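Local coordinates for protein phage terminase large subunit (Thermus phage P7426, PDB 4ZNL) that probably acts as the ATP-driven motor that moves viral DNA into empty capsids and as the endonuclease that cuts the genome, this piece being its ATPase domain, at residues 24-29 with 227-232; 42-47 with 251-256. All coordinates share one frame; numbering follows the deposited sequence.

Contact 1. Residues 24-29 with 227-232; sequences HHVQLA and WDVWPE. With ADP (adenosine-5'-diphosphate), chain F.
His24 pushes the edge of its imidazole against the indole of Trp230, and this T-shaped pair is the tight part of the contact. The planes stand 56° apart, and the ring centroids, the indole's being that of its five-membered ring, are 4.1 Å apart. CE1 of His24 does the touching, 3.3 Å from Trp230 NE1 and just as near CE2. The imidazole is enclosed on both faces as well: the carbonyl O of Val229 lies over one, 3.4 Å from His24 CG, and the adenine amino group N6 of ADP over the other, 3.5 Å from His24 NE2. With CG anti to its own carbonyl carbon, the His24 chi1 of -50° sets the ring between these two groups. Trp230 then reaches on to the nucleotide, its CH2 edge 3.2 Å from ADP O4'.

Beside this pair, Gln27 OE1 takes two N-H groups: the backbone N of His24, in the carbonyl plane on a lone pair, and ADP N6 at 2.8 Å. Gln27 NE2 adds a weak bond to ADP N7, so one amide reads the adenine edge and ties down the helix start.

On the buried floor, over Ala224 of strand 219-224, Val26 CG2 meets Val229 CG1 at 4.1 Å. The exposed side belongs to His25, whose ring edge brings CE1 to 3.3 Å from Asp228 O.

His24 is the N-cap residue of helix 25-32, and Trp230 follows helix 226-229. With Gln27 they line part of the adenine and ribose end of the ADP site in this P-loop ATPase domain.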
loop_
_atom_site.group_PDB
_atom_site.type_symbol
_atom_site.label_atom_id
_atom_site.label_comp_id
_atom_site.label_asym_id
_atom_site.label_seq_id
_atom_site.Cartn_x
_atom_site.Cartn_y
_atom_site.Cartn_z
ATOM N N HIS A 24 1.641 6.922 12.041
ATOM C CA HIS A 24 2.273 8.242 12.017
ATOM C C HIS A 24 1.351 9.199 11.290
ATOM O O HIS A 24 0.433 8.764 10.606
ATOM C CB HIS A 24 3.626 8.219 11.295
ATOM C CG HIS A 24 4.552 7.141 11.753
ATOM N ND1 HIS A 24 5.037 7.070 13.041
ATOM C CD2 HIS A 24 5.108 6.104 11.083
ATOM C CE1 HIS A 24 5.839 6.026 13.149
ATOM N NE2 HIS A 24 5.901 5.422 11.975
ATOM N N HIS A 25 1.620 10.497 11.391
ATOM C CA HIS A 25 0.742 11.477 10.768
ATOM C C HIS A 25 0.694 11.287 9.254
ATOM O O HIS A 25 -0.356 11.460 8.649
ATOM C CB HIS A 25 1.171 12.909 11.120
ATOM C CG HIS A 25 2.332 13.424 10.329
ATOM N ND1 HIS A 25 3.637 13.306 10.756
ATOM C CD2 HIS A 25 2.380 14.092 9.150
ATOM C CE1 HIS A 25 4.443 13.865 9.867
ATOM N NE2 HIS A 25 3.705 14.348 8.885
ATOM N N VAL A 26 1.809 10.899 8.645
ATOM C CA VAL A 26 1.843 10.720 7.200
ATOM C C VAL A 26 1.010 9.498 6.813
ATOM O O VAL A 26 0.257 9.537 5.847
ATOM C CB VAL A 26 3.293 10.581 6.676
ATOM C CG1 VAL A 26 3.311 10.181 5.212
ATOM C CG2 VAL A 26 4.045 11.894 6.861
ATOM N N GLN A 27 1.139 8.419 7.573
ATOM C CA GLN A 27 0.326 7.229 7.352
ATOM C C GLN A 27 -1.156 7.555 7.484
ATOM O O GLN A 27 -1.977 7.140 6.663
ATOM C CB GLN A 27 0.712 6.124 8.338
ATOM C CG GLN A 27 1.964 5.373 7.935
ATOM C CD GLN A 27 2.472 4.449 9.016
ATOM O OE1 GLN A 27 2.254 4.684 10.208
ATOM N NE2 GLN A 27 3.155 3.390 8.610
ATOM N N LEU A 28 -1.486 8.304 8.527
ATOM C CA LEU A 28 -2.846 8.766 8.746
ATOM C C LEU A 28 -3.375 9.489 7.504
ATOM O O LEU A 28 -4.509 9.260 7.072
ATOM C CB LEU A 28 -2.877 9.691 9.967
ATOM C CG LEU A 28 -4.065 9.735 10.922
ATOM C CD1 LEU A 28 -4.529 8.363 11.352
ATOM C CD2 LEU A 28 -3.662 10.561 12.146
ATOM N N ALA A 29 -2.557 10.365 6.931
ATOM C CA ALA A 29 -2.964 11.136 5.757
ATOM C C ALA A 29 -3.225 10.228 4.560
ATOM O O ALA A 29 -4.191 10.417 3.802
ATOM C CB ALA A 29 -1.903 12.162 5.409
ATOM N N TRP A 227 12.845 10.885 8.410
ATOM C CA TRP A 227 12.846 11.643 9.661
ATOM C C TRP A 227 11.635 12.562 9.802
ATOM O O TRP A 227 11.366 13.064 10.892
ATOM C CB TRP A 227 14.122 12.473 9.795
ATOM C CG TRP A 227 14.375 13.408 8.664
ATOM C CD1 TRP A 227 13.867 14.662 8.511
ATOM C CD2 TRP A 227 15.214 13.173 7.528
ATOM N NE1 TRP A 227 14.332 15.222 7.351
ATOM C CE2 TRP A 227 15.156 14.324 6.723
ATOM C CE3 TRP A 227 16.001 12.097 7.112
ATOM C CZ2 TRP A 227 15.862 14.438 5.536
ATOM C CZ3 TRP A 227 16.695 12.206 5.923
ATOM C CH2 TRP A 227 16.623 13.369 5.145
ATOM N N ASP A 228 10.910 12.799 8.713
ATOM C CA ASP A 228 9.661 13.551 8.812
ATOM C C ASP A 228 8.519 12.642 9.272
ATOM O O ASP A 228 7.647 13.064 10.028
ATOM C CB ASP A 228 9.317 14.215 7.476
ATOM C CG ASP A 228 10.150 15.459 7.210
ATOM O OD1 ASP A 228 10.410 15.757 6.026
ATOM O OD2 ASP A 228 10.543 16.142 8.177
ATOM N N VAL A 229 8.521 11.385 8.837
ATOM C CA VAL A 229 7.462 10.469 9.252
ATOM C C VAL A 229 7.687 10.040 10.700
ATOM O O VAL A 229 6.738 9.766 11.437
ATOM C CB VAL A 229 7.388 9.215 8.350
ATOM C CG1 VAL A 229 7.475 9.605 6.872
ATOM C CG2 VAL A 229 8.484 8.240 8.698
ATOM N N TRP A 230 8.958 9.995 11.092
ATOM C CA TRP A 230 9.376 9.453 12.377
ATOM C C TRP A 230 10.381 10.407 13.031
ATOM O O TRP A 230 11.556 10.075 13.192
ATOM C CB TRP A 230 9.970 8.049 12.171
ATOM C CG TRP A 230 9.466 6.992 13.112
ATOM C CD1 TRP A 230 8.955 7.179 14.361
ATOM C CD2 TRP A 230 9.427 5.580 12.869
ATOM N NE1 TRP A 230 8.606 5.971 14.916
ATOM C CE2 TRP A 230 8.886 4.973 14.021
ATOM C CE3 TRP A 230 9.801 4.768 11.792
ATOM C CZ2 TRP A 230 8.707 3.593 14.127
ATOM C CZ3 TRP A 230 9.623 3.396 11.898
ATOM C CH2 TRP A 230 9.082 2.824 13.057
ATOM N N PRO A 231 9.917 11.615 13.411
ATOM C CA PRO A 231 10.819 12.667 13.896
ATOM C C PRO A 231 11.482 12.321 15.220
ATOM O O PRO A 231 12.429 12.999 15.626
ATOM C CB PRO A 231 9.892 13.876 14.052
ATOM C CG PRO A 231 8.566 13.289 14.331
ATOM C CD PRO A 231 8.504 12.014 13.530
ATOM N N GLU A 232 10.973 11.285 15.877
ATOM C CA GLU A 232 11.500 10.829 17.152
ATOM C C GLU A 232 12.969 10.460 17.009
ATOM O O GLU A 232 13.816 10.869 17.807
ATOM C CB GLU A 232 10.706 9.621 17.651
ATOM C CG GLU A 232 9.191 9.799 17.620
ATOM C CD GLU A 232 8.450 8.556 18.071
ATOM O OE1 GLU A 232 8.784 7.452 17.588
ATOM O OE2 GLU A 232 7.538 8.681 18.916
HETATM P PB ADP F . 9.417 0.408 4.998
HETATM O O1B ADP F . 10.926 0.556 4.574
HETATM O O2B ADP F . 8.861 1.803 5.011
HETATM O O3B ADP F . 8.587 -0.484 4.081
HETATM P PA ADP F . 8.327 -1.021 7.141
HETATM O O1A ADP F . 8.708 -2.506 7.027
HETATM O O2A ADP F . 6.911 -0.835 6.647
HETATM O O3A ADP F . 9.428 -0.166 6.433
HETATM O "O5'" ADP F . 8.396 -0.552 8.626
HETATM C "C5'" ADP F . 9.592 -0.600 9.271
HETATM C "C4'" ADP F . 9.542 -0.935 10.733
HETATM O "O4'" ADP F . 8.822 0.080 11.409
HETATM C "C3'" ADP F . 8.822 -2.166 10.936
HETATM O "O3'" ADP F . 9.336 -2.879 12.012
HETATM C "C2'" ADP F . 7.458 -1.737 11.221
HETATM O "O2'" ADP F . 6.817 -2.672 12.030
HETATM C "C1'" ADP F . 7.631 -0.486 11.929
HETATM N N9 ADP F . 6.570 0.451 11.741
HETATM C C8 ADP F . 6.135 0.996 10.601
HETATM N N7 ADP F . 5.130 1.843 10.904
HETATM C C5 ADP F . 4.936 1.843 12.262
HETATM C C6 ADP F . 4.037 2.526 13.151
HETATM N N6 ADP F . 3.011 3.498 12.641
HETATM N N1 ADP F . 4.123 2.281 14.467
HETATM C C2 ADP F . 5.035 1.403 14.955
HETATM N N3 ADP F . 5.886 0.755 14.154
HETATM C C4 ADP F . 5.857 0.958 12.799
#

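Contact 2. Residues 42-47 with 251-256; sequences LGRQSG and QEYGAE. With ADP (adenosine-5'-diphosphate), chain F; BEF (beryllium trifluoride ion), chain E.
Arg44 CG lies beside its own backbone N (chi1 -84°) and the chain bends at chi3 (90°), which lays it along Tyr253, both side chains pointing the same way. The guanidinium and phenol planes are 63° apart, and Arg44 NH1 ends 3.1 Å from Tyr253 OH. Nearer the backbone, Arg44 CG passes 3.8 Å from Glu252 OE2; the charged groups themselves do not touch, and Glu252 OE1 instead forms a salt bridge with Lys186.

The backbone fastens the two segments. Arg44 N gives a short, nearly straight bond to Glu252 O (2.7 Å), met nearly along the C=O axis. Gly43 lies so close to the helix end that its CA is 3.5 Å from Glu252 O, and Ala255 CB rests against Gly43 N.

Gly43 to Ser46 is a type II turn, inside which Ser46 OG lies a very short 2.5 Å from Gly43 O. It belongs to the phosphate-binding P-loop: Gln45 N and Gly47 N bond to ADP O1B and O2B, each at 2.7 Å. Over one face of the Arg44 guanidinium stands F2 of the beryllium trifluoride, 3.9 Å from NH2; this ion commonly stands in for the gamma-phosphate.

The loop joins strand 37-42 to helix 48-62, while the end of helix 246-252 closes on its flank; Leu42 packs on helix 25-32, and Tyr253 touches Trp227 of helix 226-229.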
loop_
_atom_site.group_PDB
_atom_site.type_symbol
_atom_site.label_atom_id
_atom_site.label_comp_id
_atom_site.label_asym_id
_atom_site.label_seq_id
_atom_site.Cartn_x
_atom_site.Cartn_y
_atom_site.Cartn_z
ATOM N N LEU A 42 7.946 7.976 0.136
ATOM C CA LEU A 42 8.440 7.975 1.513
ATOM C C LEU A 42 9.826 7.353 1.625
ATOM O O LEU A 42 10.200 6.486 0.838
ATOM C CB LEU A 42 7.475 7.225 2.436
ATOM C CG LEU A 42 5.976 7.512 2.283
ATOM C CD1 LEU A 42 5.152 6.646 3.219
ATOM C CD2 LEU A 42 5.681 8.963 2.542
ATOM N N GLY A 43 10.573 7.788 2.634
ATOM C CA GLY A 43 11.899 7.274 2.897
ATOM C C GLY A 43 11.920 5.851 3.428
ATOM O O GLY A 43 10.909 5.350 3.922
ATOM N N ARG A 44 13.082 5.210 3.300
ATOM C CA ARG A 44 13.360 3.893 3.887
ATOM C C ARG A 44 12.902 3.784 5.331
ATOM O O ARG A 44 13.093 4.711 6.120
ATOM C CB ARG A 44 14.865 3.580 3.864
ATOM C CG ARG A 44 15.408 2.995 2.594
ATOM C CD ARG A 44 16.822 2.437 2.828
ATOM N NE ARG A 44 16.800 1.034 3.238
ATOM C CZ ARG A 44 16.874 0.594 4.496
ATOM N NH1 ARG A 44 16.986 1.436 5.519
ATOM N NH2 ARG A 44 16.841 -0.711 4.730
ATOM N N GLN A 45 12.326 2.633 5.664
ATOM C CA GLN A 45 11.919 2.308 7.030
ATOM C C GLN A 45 10.914 3.298 7.617
ATOM O O GLN A 45 10.842 3.464 8.830
ATOM C CB GLN A 45 13.156 2.215 7.936
ATOM C CG GLN A 45 14.011 0.999 7.654
ATOM C CD GLN A 45 13.333 -0.287 8.084
ATOM O OE1 GLN A 45 13.077 -1.176 7.273
ATOM N NE2 GLN A 45 13.030 -0.386 9.362
ATOM N N SER A 46 10.116 3.927 6.761
ATOM C CA SER A 46 9.132 4.912 7.209
ATOM C C SER A 46 7.780 4.264 7.559
ATOM O O SER A 46 6.946 4.875 8.238
ATOM C CB SER A 46 8.929 5.983 6.128
ATOM O OG SER A 46 8.590 5.383 4.896
ATOM N N GLY A 47 7.570 3.034 7.089
ATOM C CA GLY A 47 6.309 2.339 7.285
ATOM C C GLY A 47 5.486 2.212 6.015
ATOM O O GLY A 47 4.246 2.194 6.053
ATOM N N GLN A 251 18.111 10.309 -1.609
ATOM C CA GLN A 251 17.081 9.516 -2.253
ATOM C C GLN A 251 16.440 8.526 -1.283
ATOM O O GLN A 251 15.211 8.451 -1.199
ATOM C CB GLN A 251 17.655 8.771 -3.461
ATOM C CG GLN A 251 16.816 7.586 -3.890
ATOM C CD GLN A 251 17.259 7.007 -5.212
ATOM O OE1 GLN A 251 17.243 7.689 -6.236
ATOM N NE2 GLN A 251 17.644 5.734 -5.199
ATOM N N GLU A 252 17.260 7.773 -0.552
ATOM C CA GLU A 252 16.755 6.629 0.216
ATOM C C GLU A 252 16.119 7.022 1.559
ATOM O O GLU A 252 15.134 6.403 1.977
ATOM C CB GLU A 252 17.877 5.608 0.462
ATOM C CG GLU A 252 18.479 5.004 -0.819
ATOM C CD GLU A 252 17.507 4.087 -1.540
ATOM O OE1 GLU A 252 17.356 4.201 -2.774
ATOM O OE2 GLU A 252 16.897 3.241 -0.869
ATOM N N TYR A 253 16.658 8.042 2.227
ATOM C CA TYR A 253 16.074 8.513 3.488
ATOM C C TYR A 253 15.394 9.866 3.303
ATOM O O TYR A 253 14.379 10.138 3.924
ATOM C CB TYR A 253 17.140 8.592 4.587
ATOM C CG TYR A 253 17.736 7.241 4.915
ATOM C CD1 TYR A 253 17.099 6.378 5.798
ATOM C CD2 TYR A 253 18.917 6.814 4.316
ATOM C CE1 TYR A 253 17.624 5.137 6.090
ATOM C CE2 TYR A 253 19.456 5.571 4.605
ATOM C CZ TYR A 253 18.798 4.733 5.493
ATOM O OH TYR A 253 19.308 3.492 5.797
ATOM N N GLY A 254 15.953 10.711 2.444
ATOM C CA GLY A 254 15.351 11.996 2.156
ATOM C C GLY A 254 14.123 11.898 1.264
ATOM O O GLY A 254 13.304 12.816 1.234
ATOM N N ALA A 255 13.994 10.783 0.544
ATOM C CA ALA A 255 12.910 10.578 -0.418
ATOM C C ALA A 255 12.910 11.630 -1.520
ATOM O O ALA A 255 11.858 11.962 -2.068
ATOM C CB ALA A 255 11.556 10.558 0.285
ATOM N N GLU A 256 14.092 12.131 -1.859
ATOM C CA GLU A 256 14.235 13.078 -2.957
ATOM C C GLU A 256 14.217 12.364 -4.304
ATOM O O GLU A 256 14.680 11.225 -4.431
ATOM C CB GLU A 256 15.534 13.880 -2.831
ATOM C CG GLU A 256 15.632 14.743 -1.598
ATOM C CD GLU A 256 16.870 15.630 -1.609
ATOM O OE1 GLU A 256 17.424 15.879 -2.702
ATOM O OE2 GLU A 256 17.300 16.064 -0.523
HETATM P PB ADP F . 9.417 0.408 4.998
HETATM O O1B ADP F . 10.926 0.556 4.574
HETATM O O2B ADP F . 8.861 1.803 5.011
HETATM O O3B ADP F . 8.587 -0.484 4.081
HETATM P PA ADP F . 8.327 -1.021 7.141
HETATM O O1A ADP F . 8.708 -2.506 7.027
HETATM O O2A ADP F . 6.911 -0.835 6.647
HETATM O O3A ADP F . 9.428 -0.166 6.433
HETATM O "O5'" ADP F . 8.396 -0.552 8.626
HETATM C "C5'" ADP F . 9.592 -0.600 9.271
HETATM C "C4'" ADP F . 9.542 -0.935 10.733
HETATM O "O4'" ADP F . 8.822 0.080 11.409
HETATM C "C3'" ADP F . 8.822 -2.166 10.936
HETATM O "O3'" ADP F . 9.336 -2.879 12.012
HETATM C "C2'" ADP F . 7.458 -1.737 11.221
HETATM O "O2'" ADP F . 6.817 -2.672 12.030
HETATM C "C1'" ADP F . 7.631 -0.486 11.929
HETATM N N9 ADP F . 6.570 0.451 11.741
HETATM C C8 ADP F . 6.135 0.996 10.601
HETATM N N7 ADP F . 5.130 1.843 10.904
HETATM C C5 ADP F . 4.936 1.843 12.262
HETATM C C6 ADP F . 4.037 2.526 13.151
HETATM N N6 ADP F . 3.011 3.498 12.641
HETATM N N1 ADP F . 4.123 2.281 14.467
HETATM C C2 ADP F . 5.035 1.403 14.955
HETATM N N3 ADP F . 5.886 0.755 14.154
HETATM C C4 ADP F . 5.857 0.958 12.799
HETATM BE BE BEF E . 11.738 -0.510 3.454
HETATM F F1 BEF E . 12.295 0.353 2.334
HETATM F F2 BEF E . 12.970 -1.171 4.289
HETATM F F3 BEF E . 10.718 -1.537 2.828
#

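Overall arrangement
Contacts 1 and 2 lie on the same side of the chain's centre, their own centres about 11 Å apart, and both touch the ADP: contact 1 at the adenine end, contact 2 at the phosphates. Their segments alternate along the chain, 24-29 and 42-47 coming early, 227-232 and 251-256 some 200 residues later. Strands 37-42 and 219-224, neighbours and parallel in the mixed sheet, lead toward the P-loop and helix 226-229. The two contacts also meet directly, through Gln27 NE2 and Gly47 O (3.0 Å) and through Val229 against Ser46. The late segments thus flank a nucleotide site built mainly by the early part of the chain, 227-232 touching the ADP and 251-256 packing on the P-loop.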